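Local coordinates for protein dihydrodipicolinate synthase (Bacillus anthracis, PDB 1XKY) that probably condenses pyruvate with aspartate semialdehyde, as dihydrodipicolinate synthases do, at the branch point leading to lysine, using a TIM-barrel subunit within a four-chain assembly, at residues A[21-26]-A[272-277]; A[201-206]-A[226-231]; A[14-19]-A[216-221]; A[28-33]-A[68-73]. One frame throughout, in Å; residues are numbered along the deposited sequence.

Interaction 1. Residues A[21-26]-A[272-277]; sequences VTPFDI and LDVGSV
V274 fits against P23 and V21 where the loop leaving the first strand of the TIM barrel, 16-19, meets the loop that follows helix 261-269. Its two methyl groups divide the work. CG1 lies anti to the carbonyl carbon (chi1 -66°) and rests on the proline ring, 3.9 Å from P23 CG. CG2 takes the crowded position between backbone N and carbonyl carbon and meets V21 CG2 at 4.1 Å, the two valines crossing at about a right angle. Compact branched side chains and a proline ring make a compact apolar patch here, and V263 and L38 touch V21 beside it.

One backbone bond joins the loops: F24 N gives its hydrogen to V274 O at 3.0 Å, from well above the carbonyl plane. P23, which has no N-H to offer, brings its CA to the same oxygen. Next along, F24 O approaches G275 CA to 3.3 Å; with no beta carbon in the way and a positive phi of 75°, glycine suits both the turn and this close approach. D273 makes the turn an Asx turn, OD1 accepting from G275 N at 2.7 Å while also pairing with K34.

T22 O sits over the centre of one face of the F24 ring and R278 makes a cation-pi contact with it; K264 bonds to T22 O and S276 O, two oxygens beside the ring. At the ring's edge, near its plane, CD1 lies 3.3 Å from S276 O. Finally, a water bridges the backbones, donating to D25 O and accepting from S276 N at 2.9 Å.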
loop_
_atom_site.group_PDB
_atom_site.type_symbol
_atom_site.label_atom_id
_atom_site.label_comp_id
_atom_site.label_asym_id
_atom_site.label_seq_id
_atom_site.Cartn_x
_atom_site.Cartn_y
_atom_site.Cartn_z
ATOM N N VAL A 21 -15.146 22.705 12.489
ATOM C CA VAL A 21 -15.526 21.858 13.611
ATOM C C VAL A 21 -16.916 22.232 14.134
ATOM O O VAL A 21 -17.402 23.348 13.932
ATOM C CB VAL A 21 -14.478 21.908 14.779
ATOM C CG1 VAL A 21 -13.117 21.457 14.288
ATOM C CG2 VAL A 21 -14.396 23.313 15.412
ATOM N N THR A 22 -17.562 21.280 14.794
ATOM C CA THR A 22 -18.854 21.528 15.434
ATOM C C THR A 22 -18.646 21.651 16.949
ATOM O O THR A 22 -18.377 20.643 17.623
ATOM C CB THR A 22 -19.860 20.405 15.125
ATOM O OG1 THR A 22 -20.007 20.262 13.706
ATOM C CG2 THR A 22 -21.223 20.723 15.737
ATOM N N PRO A 23 -18.716 22.885 17.486
ATOM C CA PRO A 23 -18.576 23.050 18.934
ATOM C C PRO A 23 -19.637 22.299 19.744
ATOM O O PRO A 23 -20.825 22.348 19.407
ATOM C CB PRO A 23 -18.717 24.570 19.137
ATOM C CG PRO A 23 -18.362 25.164 17.826
ATOM C CD PRO A 23 -18.846 24.187 16.801
ATOM N N PHE A 24 -19.192 21.610 20.794
ATOM C CA PHE A 24 -20.089 20.937 21.732
ATOM C C PHE A 24 -19.958 21.530 23.129
ATOM O O PHE A 24 -18.876 21.986 23.543
ATOM C CB PHE A 24 -19.813 19.425 21.810
ATOM C CG PHE A 24 -20.008 18.682 20.506
ATOM C CD1 PHE A 24 -19.054 17.766 20.068
ATOM C CD2 PHE A 24 -21.138 18.884 19.723
ATOM C CE1 PHE A 24 -19.222 17.068 18.867
ATOM C CE2 PHE A 24 -21.315 18.180 18.521
ATOM C CZ PHE A 24 -20.356 17.278 18.100
ATOM N N ASP A 25 -21.069 21.509 23.857
ATOM C CA ASP A 25 -21.082 21.934 25.239
ATOM C C ASP A 25 -20.597 20.781 26.128
ATOM O O ASP A 25 -20.181 19.718 25.625
ATOM C CB ASP A 25 -22.474 22.460 25.641
ATOM C CG ASP A 25 -23.545 21.389 25.676
ATOM O OD1 ASP A 25 -23.234 20.175 25.742
ATOM O OD2 ASP A 25 -24.726 21.782 25.657
ATOM N N ILE A 26 -20.646 20.996 27.438
ATOM C CA ILE A 26 -20.110 20.034 28.392
ATOM C C ILE A 26 -20.885 18.710 28.365
ATOM O O ILE A 26 -20.340 17.672 28.702
ATOM C CB ILE A 26 -20.046 20.633 29.828
ATOM C CG1 ILE A 26 -19.131 19.804 30.741
ATOM C CG2 ILE A 26 -21.445 20.755 30.431
ATOM C CD1 ILE A 26 -17.723 19.602 30.220
ATOM N N LEU A 272 -10.379 29.799 22.235
ATOM C CA LEU A 272 -11.663 29.554 21.586
ATOM C C LEU A 272 -12.091 28.124 21.889
ATOM O O LEU A 272 -11.877 27.217 21.093
ATOM C CB LEU A 272 -11.572 29.815 20.074
ATOM C CG LEU A 272 -12.779 30.536 19.454
ATOM C CD1 LEU A 272 -12.608 30.744 17.960
ATOM C CD2 LEU A 272 -14.049 29.782 19.722
ATOM N N ASP A 273 -12.674 27.921 23.064
ATOM C CA ASP A 273 -13.083 26.577 23.483
ATOM C C ASP A 273 -14.315 26.153 22.683
ATOM O O ASP A 273 -15.341 26.836 22.693
ATOM C CB ASP A 273 -13.352 26.516 24.994
ATOM C CG ASP A 273 -13.411 25.082 25.523
ATOM O OD1 ASP A 273 -14.211 24.279 24.999
ATOM O OD2 ASP A 273 -12.652 24.747 26.464
ATOM N N VAL A 274 -14.178 25.035 21.970
ATOM C CA VAL A 274 -15.251 24.465 21.173
ATOM C C VAL A 274 -15.615 23.062 21.694
ATOM O O VAL A 274 -16.223 22.261 20.979
ATOM C CB VAL A 274 -14.870 24.410 19.664
ATOM C CG1 VAL A 274 -14.740 25.805 19.104
ATOM C CG2 VAL A 274 -13.580 23.642 19.439
ATOM N N GLY A 275 -15.224 22.779 22.937
ATOM C CA GLY A 275 -15.580 21.531 23.608
ATOM C C GLY A 275 -14.814 20.317 23.122
ATOM O O GLY A 275 -13.770 20.437 22.470
ATOM N N SER A 276 -15.364 19.148 23.429
ATOM C CA SER A 276 -14.728 17.881 23.132
ATOM C C SER A 276 -15.355 17.204 21.905
ATOM O O SER A 276 -15.925 17.881 21.050
ATOM C CB SER A 276 -14.810 16.981 24.355
ATOM O OG SER A 276 -13.846 15.961 24.266
ATOM N N VAL A 277 -15.237 15.877 21.841
ATOM C CA VAL A 277 -15.674 15.079 20.701
ATOM C C VAL A 277 -16.593 13.961 21.154
ATOM O O VAL A 277 -16.650 13.631 22.341
ATOM C CB VAL A 277 -14.478 14.459 19.924
ATOM C CG1 VAL A 277 -13.737 15.530 19.132
ATOM C CG2 VAL A 277 -13.533 13.684 20.872
HETATM O O HOH W 1 -17.947 18.616 24.668
#

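Interaction 2. Residues A[201-206]-A[226-231]; sequences LTLPAM and QEMIAA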
loop_
_atom_site.group_PDB
_atom_site.type_symbol
_atom_site.label_atom_id
_atom_site.label_comp_id
_atom_site.label_asym_id
_atom_site.label_seq_id
_atom_site.Cartn_x
_atom_site.Cartn_y
_atom_site.Cartn_z
ATOM N N LEU A 201 -0.709 20.260 0.827
ATOM C CA LEU A 201 -0.653 20.338 -0.626
ATOM C C LEU A 201 -1.178 21.633 -1.232
ATOM O O LEU A 201 -1.190 21.759 -2.453
ATOM C CB LEU A 201 -1.400 19.154 -1.250
ATOM C CG LEU A 201 -0.762 17.794 -0.968
ATOM C CD1 LEU A 201 -1.449 16.706 -1.794
ATOM C CD2 LEU A 201 0.735 17.816 -1.241
ATOM N N THR A 202 -1.604 22.592 -0.411
ATOM C CA THR A 202 -2.190 23.833 -0.946
ATOM C C THR A 202 -1.313 24.452 -2.044
ATOM O O THR A 202 -1.771 24.682 -3.174
ATOM C CB THR A 202 -2.413 24.879 0.164
ATOM O OG1 THR A 202 -3.273 24.339 1.179
ATOM C CG2 THR A 202 -3.028 26.154 -0.410
ATOM N N LEU A 203 -0.049 24.698 -1.709
ATOM C CA LEU A 203 0.871 25.382 -2.622
ATOM C C LEU A 203 1.163 24.589 -3.913
ATOM O O LEU A 203 0.948 25.105 -5.004
ATOM C CB LEU A 203 2.166 25.797 -1.896
ATOM C CG LEU A 203 2.576 27.254 -2.122
ATOM C CD1 LEU A 203 1.416 28.218 -1.803
ATOM C CD2 LEU A 203 3.812 27.617 -1.304
ATOM N N PRO A 204 1.634 23.331 -3.796
ATOM C CA PRO A 204 1.837 22.547 -5.018
ATOM C C PRO A 204 0.557 22.287 -5.831
ATOM O O PRO A 204 0.624 22.207 -7.053
ATOM C CB PRO A 204 2.453 21.234 -4.505
ATOM C CG PRO A 204 2.094 21.161 -3.064
ATOM C CD PRO A 204 2.037 22.585 -2.589
ATOM N N ALA A 205 -0.591 22.166 -5.168
ATOM C CA ALA A 205 -1.866 22.025 -5.877
ATOM C C ALA A 205 -2.221 23.302 -6.659
ATOM O O ALA A 205 -2.624 23.243 -7.817
ATOM C CB ALA A 205 -2.981 21.671 -4.908
ATOM N N MET A 206 -2.068 24.451 -6.017
ATOM C CA MET A 206 -2.285 25.724 -6.691
ATOM C C MET A 206 -1.280 25.941 -7.837
ATOM O O MET A 206 -1.645 26.473 -8.884
ATOM C CB MET A 206 -2.267 26.874 -5.679
ATOM C CG MET A 206 -3.500 26.848 -4.773
ATOM S SD MET A 206 -3.606 28.232 -3.640
ATOM C CE MET A 206 -4.172 29.511 -4.752
ATOM N N GLN A 226 -3.415 32.809 4.323
ATOM C CA GLN A 226 -3.822 33.920 3.463
ATOM C C GLN A 226 -2.588 34.644 2.895
ATOM O O GLN A 226 -2.516 34.918 1.696
ATOM C CB GLN A 226 -4.713 34.876 4.250
ATOM C CG GLN A 226 -5.276 36.038 3.464
ATOM C CD GLN A 226 -6.233 36.863 4.299
ATOM O OE1 GLN A 226 -5.818 37.609 5.191
ATOM N NE2 GLN A 226 -7.513 36.722 4.031
ATOM N N GLU A 227 -1.615 34.932 3.758
ATOM C CA GLU A 227 -0.371 35.586 3.330
ATOM C C GLU A 227 0.459 34.675 2.418
ATOM O O GLU A 227 1.082 35.148 1.478
ATOM C CB GLU A 227 0.455 36.004 4.559
ATOM C CG GLU A 227 1.789 36.695 4.250
ATOM C CD GLU A 227 1.656 38.156 3.852
ATOM O OE1 GLU A 227 2.675 38.753 3.446
ATOM O OE2 GLU A 227 0.553 38.717 3.937
ATOM N N MET A 228 0.480 33.376 2.714
ATOM C CA MET A 228 1.150 32.391 1.870
ATOM C C MET A 228 0.611 32.410 0.442
ATOM O O MET A 228 1.383 32.447 -0.520
ATOM C CB MET A 228 1.002 30.981 2.464
ATOM C CG MET A 228 1.822 29.927 1.739
ATOM S SD MET A 228 1.398 28.243 2.193
ATOM C CE MET A 228 -0.296 28.088 1.620
ATOM N N ILE A 229 -0.712 32.389 0.313
ATOM C CA ILE A 229 -1.366 32.377 -0.990
ATOM C C ILE A 229 -1.163 33.696 -1.743
ATOM O O ILE A 229 -0.948 33.685 -2.949
ATOM C CB ILE A 229 -2.877 32.039 -0.857
ATOM C CG1 ILE A 229 -3.041 30.581 -0.414
ATOM C CG2 ILE A 229 -3.632 32.304 -2.176
ATOM C CD1 ILE A 229 -4.452 30.190 -0.090
ATOM N N ALA A 230 -1.220 34.820 -1.031
ATOM C CA ALA A 230 -0.971 36.132 -1.639
ATOM C C ALA A 230 0.471 36.220 -2.170
ATOM O O ALA A 230 0.703 36.671 -3.293
ATOM C CB ALA A 230 -1.230 37.229 -0.637
ATOM N N ALA A 231 1.423 35.776 -1.358
ATOM C CA ALA A 231 2.825 35.717 -1.761
ATOM C C ALA A 231 3.025 34.809 -2.971
ATOM O O ALA A 231 3.731 35.165 -3.922
ATOM C CB ALA A 231 3.683 35.250 -0.605
#
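Two successive outer helices of the TIM barrel, 202-207 and 218-234, lie on either side of the last strand, 212-215, in sequence, and meet through T202, L203 and M206 from the first and M228 and I229 from the second. Both run in the same general direction, as a repeated strand-helix pattern requires, with segment axes 11.0 Å apart and inclined at 30°. No hydrogen bond passes between them, so the fit rests on side-chain shape.

M228 reaches across to two residues of the facing helix. Its CG is anti to the backbone N (chi1 -173°) and the chain then bends at chi3, bringing CE to 3.8 Å from L203 CD1 and 3.9 Å from T202 CG2. L203 CD1 also comes within 4.0 Å of M228 SD, the two side chains being inclined to each other. An unbranched, flexible methionine suits this span because its terminal methyl can settle among branched neighbours. T202 presents its methyl to the contact, while its hydroxyl bonds to D199 O near the start of its own helix.

One turn further along the shorter helix, M206 reaches over and crosses I229, the neighbour of M228, at about a right angle. Helix 237-253 adds L243 and L247 to the surroundings of M228, and P204 packs on P204 of a second subunit, so the short helix takes part in both the outer helical layer and the contact between subunits. M206 is bent at chi3 (77°), which sets its CE 3.8 Å from I229 CG2, while M206 SD lies 4.0 Å from I229 CG1.

Interaction 3. Residues A[14-19]-A[216-221]; sequences GTIATA and VASHVI
T18 and S218 join their hydroxyls, T18 OG1 lying 2.8 Å from S218 OG; either could be the donor. T18 OG1 has a second hydrogen-bonding partner in the hydroxyl of T47, so this buried oxygen is shared between two neighbours. S218 suits the place because it is short: OG stands between its backbone N and carbonyl carbon (chi1 59°), facing T18, while its CB packs on I16 CG2 at 3.8 Å.

The other polar link is nearly straight. H219 NE2 donates to A19 O at 3.1 Å with an angle of 176° at the hydrogen; the oxygen lies almost in the ring plane, although the donor itself stands above the plane of the carbonyl. The same ring receives a CH-pi contact, since T18 CG2 lies over one face, 4.0 Å from the H219 centroid and offset toward the rim. Threonine thus serves with both hydroxyl and methyl, histidine with ring N-H and face.

This is the seam at which the TIM barrel closes: strand 16-19 is the first of eight, and 216-221 leads from the last, 212-215, into helix 218-234. Backbone bonds between A17 and S215 join the strands themselves. In the turn after 212-215, D199 OD2 accepts from both V216 N and A217 N, and S215 OG accepts from S218 N. A217 O takes the hydrogens of V220 N and I221 N, and V216 O that of H219 N.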
loop_
_atom_site.group_PDB
_atom_site.type_symbol
_atom_site.label_atom_id
_atom_site.label_comp_id
_atom_site.label_asym_id
_atom_site.label_seq_id
_atom_site.Cartn_x
_atom_site.Cartn_y
_atom_site.Cartn_z
ATOM N N GLY A 14 -13.817 31.041 -3.065
ATOM C CA GLY A 14 -12.539 31.674 -2.732
ATOM C C GLY A 14 -11.379 30.695 -2.630
ATOM O O GLY A 14 -11.442 29.574 -3.160
ATOM N N THR A 15 -10.317 31.115 -1.944
ATOM C CA THR A 15 -9.079 30.333 -1.860
ATOM C C THR A 15 -8.962 29.489 -0.592
ATOM O O THR A 15 -8.221 28.513 -0.580
ATOM C CB THR A 15 -7.832 31.244 -1.940
ATOM O OG1 THR A 15 -8.000 32.361 -1.052
ATOM C CG2 THR A 15 -7.624 31.747 -3.353
ATOM N N ILE A 16 -9.650 29.875 0.481
ATOM C CA ILE A 16 -9.612 29.114 1.739
ATOM C C ILE A 16 -11.011 28.814 2.286
ATOM O O ILE A 16 -11.544 29.559 3.111
ATOM C CB ILE A 16 -8.801 29.831 2.838
ATOM C CG1 ILE A 16 -7.414 30.242 2.311
ATOM C CG2 ILE A 16 -8.662 28.910 4.069
ATOM C CD1 ILE A 16 -6.571 31.019 3.290
ATOM N N ALA A 17 -11.600 27.715 1.823
ATOM C CA ALA A 17 -12.785 27.167 2.476
ATOM C C ALA A 17 -12.328 26.442 3.731
ATOM O O ALA A 17 -11.244 25.857 3.760
ATOM C CB ALA A 17 -13.545 26.230 1.545
ATOM N N THR A 18 -13.126 26.515 4.788
ATOM C CA THR A 18 -12.760 25.898 6.039
ATOM C C THR A 18 -13.761 24.819 6.397
ATOM O O THR A 18 -14.982 25.058 6.390
ATOM C CB THR A 18 -12.631 26.933 7.178
ATOM O OG1 THR A 18 -11.560 27.831 6.869
ATOM C CG2 THR A 18 -12.347 26.253 8.508
ATOM N N ALA A 19 -13.212 23.630 6.667
ATOM C CA ALA A 19 -13.954 22.471 7.149
ATOM C C ALA A 19 -14.175 22.624 8.643
ATOM O O ALA A 19 -13.402 22.121 9.459
ATOM C CB ALA A 19 -13.184 21.183 6.855
ATOM N N VAL A 216 -8.284 22.474 7.242
ATOM C CA VAL A 216 -8.425 22.316 8.670
ATOM C C VAL A 216 -7.531 23.278 9.463
ATOM O O VAL A 216 -7.956 23.855 10.440
ATOM C CB VAL A 216 -8.170 20.852 9.077
ATOM C CG1 VAL A 216 -8.040 20.700 10.554
ATOM C CG2 VAL A 216 -9.265 19.962 8.529
ATOM N N ALA A 217 -6.298 23.432 9.010
ATOM C CA ALA A 217 -5.309 24.321 9.651
ATOM C C ALA A 217 -5.729 25.787 9.737
ATOM O O ALA A 217 -5.270 26.517 10.614
ATOM C CB ALA A 217 -3.970 24.218 8.937
ATOM N N SER A 218 -6.584 26.209 8.811
ATOM C CA SER A 218 -7.154 27.554 8.811
ATOM C C SER A 218 -7.870 27.926 10.118
ATOM O O SER A 218 -8.071 29.101 10.383
ATOM C CB SER A 218 -8.134 27.685 7.649
ATOM O OG SER A 218 -9.154 26.718 7.783
ATOM N N HIS A 219 -8.275 26.933 10.914
ATOM C CA HIS A 219 -8.780 27.192 12.269
ATOM C C HIS A 219 -7.757 27.905 13.166
ATOM O O HIS A 219 -8.150 28.635 14.069
ATOM C CB HIS A 219 -9.186 25.898 12.977
ATOM C CG HIS A 219 -10.436 25.264 12.450
ATOM N ND1 HIS A 219 -11.682 25.554 12.957
ATOM C CD2 HIS A 219 -10.627 24.301 11.515
ATOM C CE1 HIS A 219 -12.590 24.824 12.334
ATOM N NE2 HIS A 219 -11.975 24.053 11.456
ATOM N N VAL A 220 -6.464 27.664 12.942
ATOM C CA VAL A 220 -5.411 28.232 13.786
ATOM C C VAL A 220 -4.396 29.122 13.064
ATOM O O VAL A 220 -3.820 30.010 13.687
ATOM C CB VAL A 220 -4.646 27.142 14.595
ATOM C CG1 VAL A 220 -5.567 26.526 15.644
ATOM C CG2 VAL A 220 -4.047 26.062 13.676
ATOM N N ILE A 221 -4.173 28.897 11.771
ATOM C CA ILE A 221 -3.211 29.717 11.028
ATOM C C ILE A 221 -3.789 30.241 9.711
ATOM O O ILE A 221 -3.090 30.333 8.714
ATOM C CB ILE A 221 -1.882 28.959 10.784
ATOM C CG1 ILE A 221 -2.150 27.584 10.157
ATOM C CG2 ILE A 221 -1.096 28.827 12.100
ATOM C CD1 ILE A 221 -0.932 26.973 9.454
#

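Interaction 4. Residues A[28-33]-A[68-73]; sequences GNIDFA and VALYRH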
loop_
_atom_site.group_PDB
_atom_site.type_symbol
_atom_site.label_atom_id
_atom_site.label_comp_id
_atom_site.label_asym_id
_atom_site.label_seq_id
_atom_site.Cartn_x
_atom_site.Cartn_y
_atom_site.Cartn_z
ATOM N N GLY A 28 -21.919 17.416 25.565
ATOM C CA GLY A 28 -21.725 16.917 24.210
ATOM C C GLY A 28 -22.769 17.362 23.204
ATOM O O GLY A 28 -22.748 16.907 22.062
ATOM N N ASN A 29 -23.687 18.236 23.613
ATOM C CA ASN A 29 -24.676 18.779 22.685
ATOM C C ASN A 29 -24.080 19.952 21.929
ATOM O O ASN A 29 -23.129 20.572 22.400
ATOM C CB ASN A 29 -25.942 19.223 23.426
ATOM C CG ASN A 29 -26.647 18.072 24.121
ATOM O OD1 ASN A 29 -26.956 18.149 25.309
ATOM N ND2 ASN A 29 -26.888 16.993 23.386
ATOM N N ILE A 30 -24.646 20.256 20.764
ATOM C CA ILE A 30 -24.191 21.398 19.974
ATOM C C ILE A 30 -24.264 22.692 20.796
ATOM O O ILE A 30 -25.308 23.013 21.367
ATOM C CB ILE A 30 -25.005 21.572 18.663
ATOM C CG1 ILE A 30 -24.773 20.375 17.728
ATOM C CG2 ILE A 30 -24.617 22.889 17.969
ATOM C CD1 ILE A 30 -25.619 20.379 16.457
ATOM N N ASP A 31 -23.152 23.424 20.843
ATOM C CA ASP A 31 -23.111 24.720 21.510
ATOM C C ASP A 31 -23.233 25.825 20.470
ATOM O O ASP A 31 -22.268 26.150 19.770
ATOM C CB ASP A 31 -21.822 24.875 22.311
ATOM C CG ASP A 31 -21.893 26.022 23.297
ATOM O OD1 ASP A 31 -22.259 27.147 22.893
ATOM O OD2 ASP A 31 -21.580 25.783 24.476
ATOM N N PHE A 32 -24.430 26.395 20.367
ATOM C CA PHE A 32 -24.716 27.372 19.318
ATOM C C PHE A 32 -23.997 28.707 19.538
ATOM O O PHE A 32 -23.524 29.314 18.577
ATOM C CB PHE A 32 -26.230 27.542 19.148
ATOM C CG PHE A 32 -26.897 26.309 18.610
ATOM C CD1 PHE A 32 -27.434 25.361 19.467
ATOM C CD2 PHE A 32 -26.932 26.068 17.250
ATOM C CE1 PHE A 32 -28.036 24.205 18.967
ATOM C CE2 PHE A 32 -27.530 24.923 16.746
ATOM C CZ PHE A 32 -28.080 23.990 17.604
ATOM N N ALA A 33 -23.868 29.135 20.795
ATOM C CA ALA A 33 -23.125 30.356 21.112
ATOM C C ALA A 33 -21.641 30.235 20.745
ATOM O O ALA A 33 -21.058 31.176 20.209
ATOM C CB ALA A 33 -23.275 30.715 22.593
ATOM N N VAL A 68 -29.349 19.680 10.495
ATOM C CA VAL A 68 -30.225 20.721 9.944
ATOM C C VAL A 68 -30.274 21.959 10.853
ATOM O O VAL A 68 -30.230 23.078 10.364
ATOM C CB VAL A 68 -31.671 20.185 9.679
ATOM C CG1 VAL A 68 -32.617 21.328 9.256
ATOM C CG2 VAL A 68 -31.655 19.068 8.622
ATOM N N ALA A 69 -30.351 21.755 12.166
ATOM C CA ALA A 69 -30.273 22.870 13.122
ATOM C C ALA A 69 -28.938 23.619 13.000
ATOM O O ALA A 69 -28.895 24.858 13.027
ATOM C CB ALA A 69 -30.467 22.367 14.542
ATOM N N LEU A 70 -27.858 22.852 12.869
ATOM C CA LEU A 70 -26.522 23.405 12.696
ATOM C C LEU A 70 -26.397 24.204 11.401
ATOM O O LEU A 70 -25.837 25.309 11.410
ATOM C CB LEU A 70 -25.463 22.288 12.737
ATOM C CG LEU A 70 -23.995 22.726 12.669
ATOM C CD1 LEU A 70 -23.628 23.599 13.859
ATOM C CD2 LEU A 70 -23.074 21.504 12.588
ATOM N N TYR A 71 -26.904 23.653 10.294
ATOM C CA TYR A 71 -26.894 24.370 9.014
ATOM C C TYR A 71 -27.638 25.699 9.155
ATOM O O TYR A 71 -27.147 26.752 8.729
ATOM C CB TYR A 71 -27.573 23.583 7.879
ATOM C CG TYR A 71 -27.047 22.194 7.583
ATOM C CD1 TYR A 71 -25.715 21.834 7.833
ATOM C CD2 TYR A 71 -27.886 21.238 7.014
ATOM C CE1 TYR A 71 -25.259 20.540 7.553
ATOM C CE2 TYR A 71 -27.437 19.956 6.722
ATOM C CZ TYR A 71 -26.128 19.608 6.991
ATOM O OH TYR A 71 -25.707 18.318 6.700
ATOM N N ARG A 72 -28.831 25.626 9.746
ATOM C CA ARG A 72 -29.702 26.787 9.881
ATOM C C ARG A 72 -29.033 27.890 10.702
ATOM O O ARG A 72 -29.075 29.055 10.327
ATOM C CB ARG A 72 -31.033 26.372 10.515
ATOM C CG ARG A 72 -32.038 27.486 10.643
ATOM C CD ARG A 72 -33.217 27.075 11.512
ATOM N NE ARG A 72 -34.100 26.128 10.831
ATOM C CZ ARG A 72 -34.241 24.838 11.133
ATOM N NH1 ARG A 72 -33.561 24.276 12.133
ATOM N NH2 ARG A 72 -35.087 24.096 10.423
ATOM N N HIS A 73 -28.403 27.513 11.807
ATOM C CA HIS A 73 -27.721 28.487 12.651
ATOM C C HIS A 73 -26.536 29.145 11.942
ATOM O O HIS A 73 -26.348 30.362 12.015
ATOM C CB HIS A 73 -27.233 27.834 13.934
ATOM C CG HIS A 73 -26.541 28.788 14.855
ATOM N ND1 HIS A 73 -27.223 29.744 15.573
ATOM C CD2 HIS A 73 -25.231 28.954 15.156
ATOM C CE1 HIS A 73 -26.366 30.444 16.295
ATOM N NE2 HIS A 73 -25.149 29.988 16.056
#
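F32 directs the edge of its ring at the face of H73, a T-shaped pair with centroids 5.3 Å apart and planes at 75°. The leading atom is F32 CD2, 3.6 Å from H73 CG. F32 CB joins in, standing over the imidazole almost on the ring normal, 4.1 Å from the H73 centroid. H73 CG is anti to the backbone N (chi1 -179°), which puts that atom where F32 CD2 meets it.

Beside the pair, F32 CZ meets A69 CB at 4.2 Å; a side chain as small as alanine's lets the phenyl ring come close to the helix backbone. I30 braces the ring from its own segment, with CG2 over the centre of one F32 face. Its other branch ends in CD1, 4.2 Å from L70 CB, and L70 continues inward to V52 of strand 49-52.

The next shell fixes the start of helix 32-44. D31 is its N-cap, OD1 accepting from K34 N, and backbone bonding ties D31 to P23. T36, on that helix, hydrogen-bonds both H73 NE2 and F32 O. The contact thus joins the first two outer helices of the TIM barrel, 32-44 and 64-78, near the surface. Since C-H groups of F32 point at the imidazole face, an electron-rich, neutral ring would probably suit this pairing better than a protonated one.

Along the chain, interactions 1 and 3 start at the first strand and its following loop and reach past the eighth strand, so each ties the beginning of the barrel to its end; their segments alternate and they touch where V21 N nears H219 CE1. Interaction 4 bridges helices 32-44 and 64-78, its centre about 11 Å from that of interaction 1, with T22 OG1 packing on L70 CD2. Interaction 2 shares helix 218-234 with interaction 3, their centres about 12 Å apart, and I229 meets I16. Interactions 2 and 4 lie on opposite sides of the chain's centre, their centres about 31 Å apart. Interactions 1 and 3 thus close the barrel, while interactions 2 and 4 pack neighbouring outer helices beside that closure.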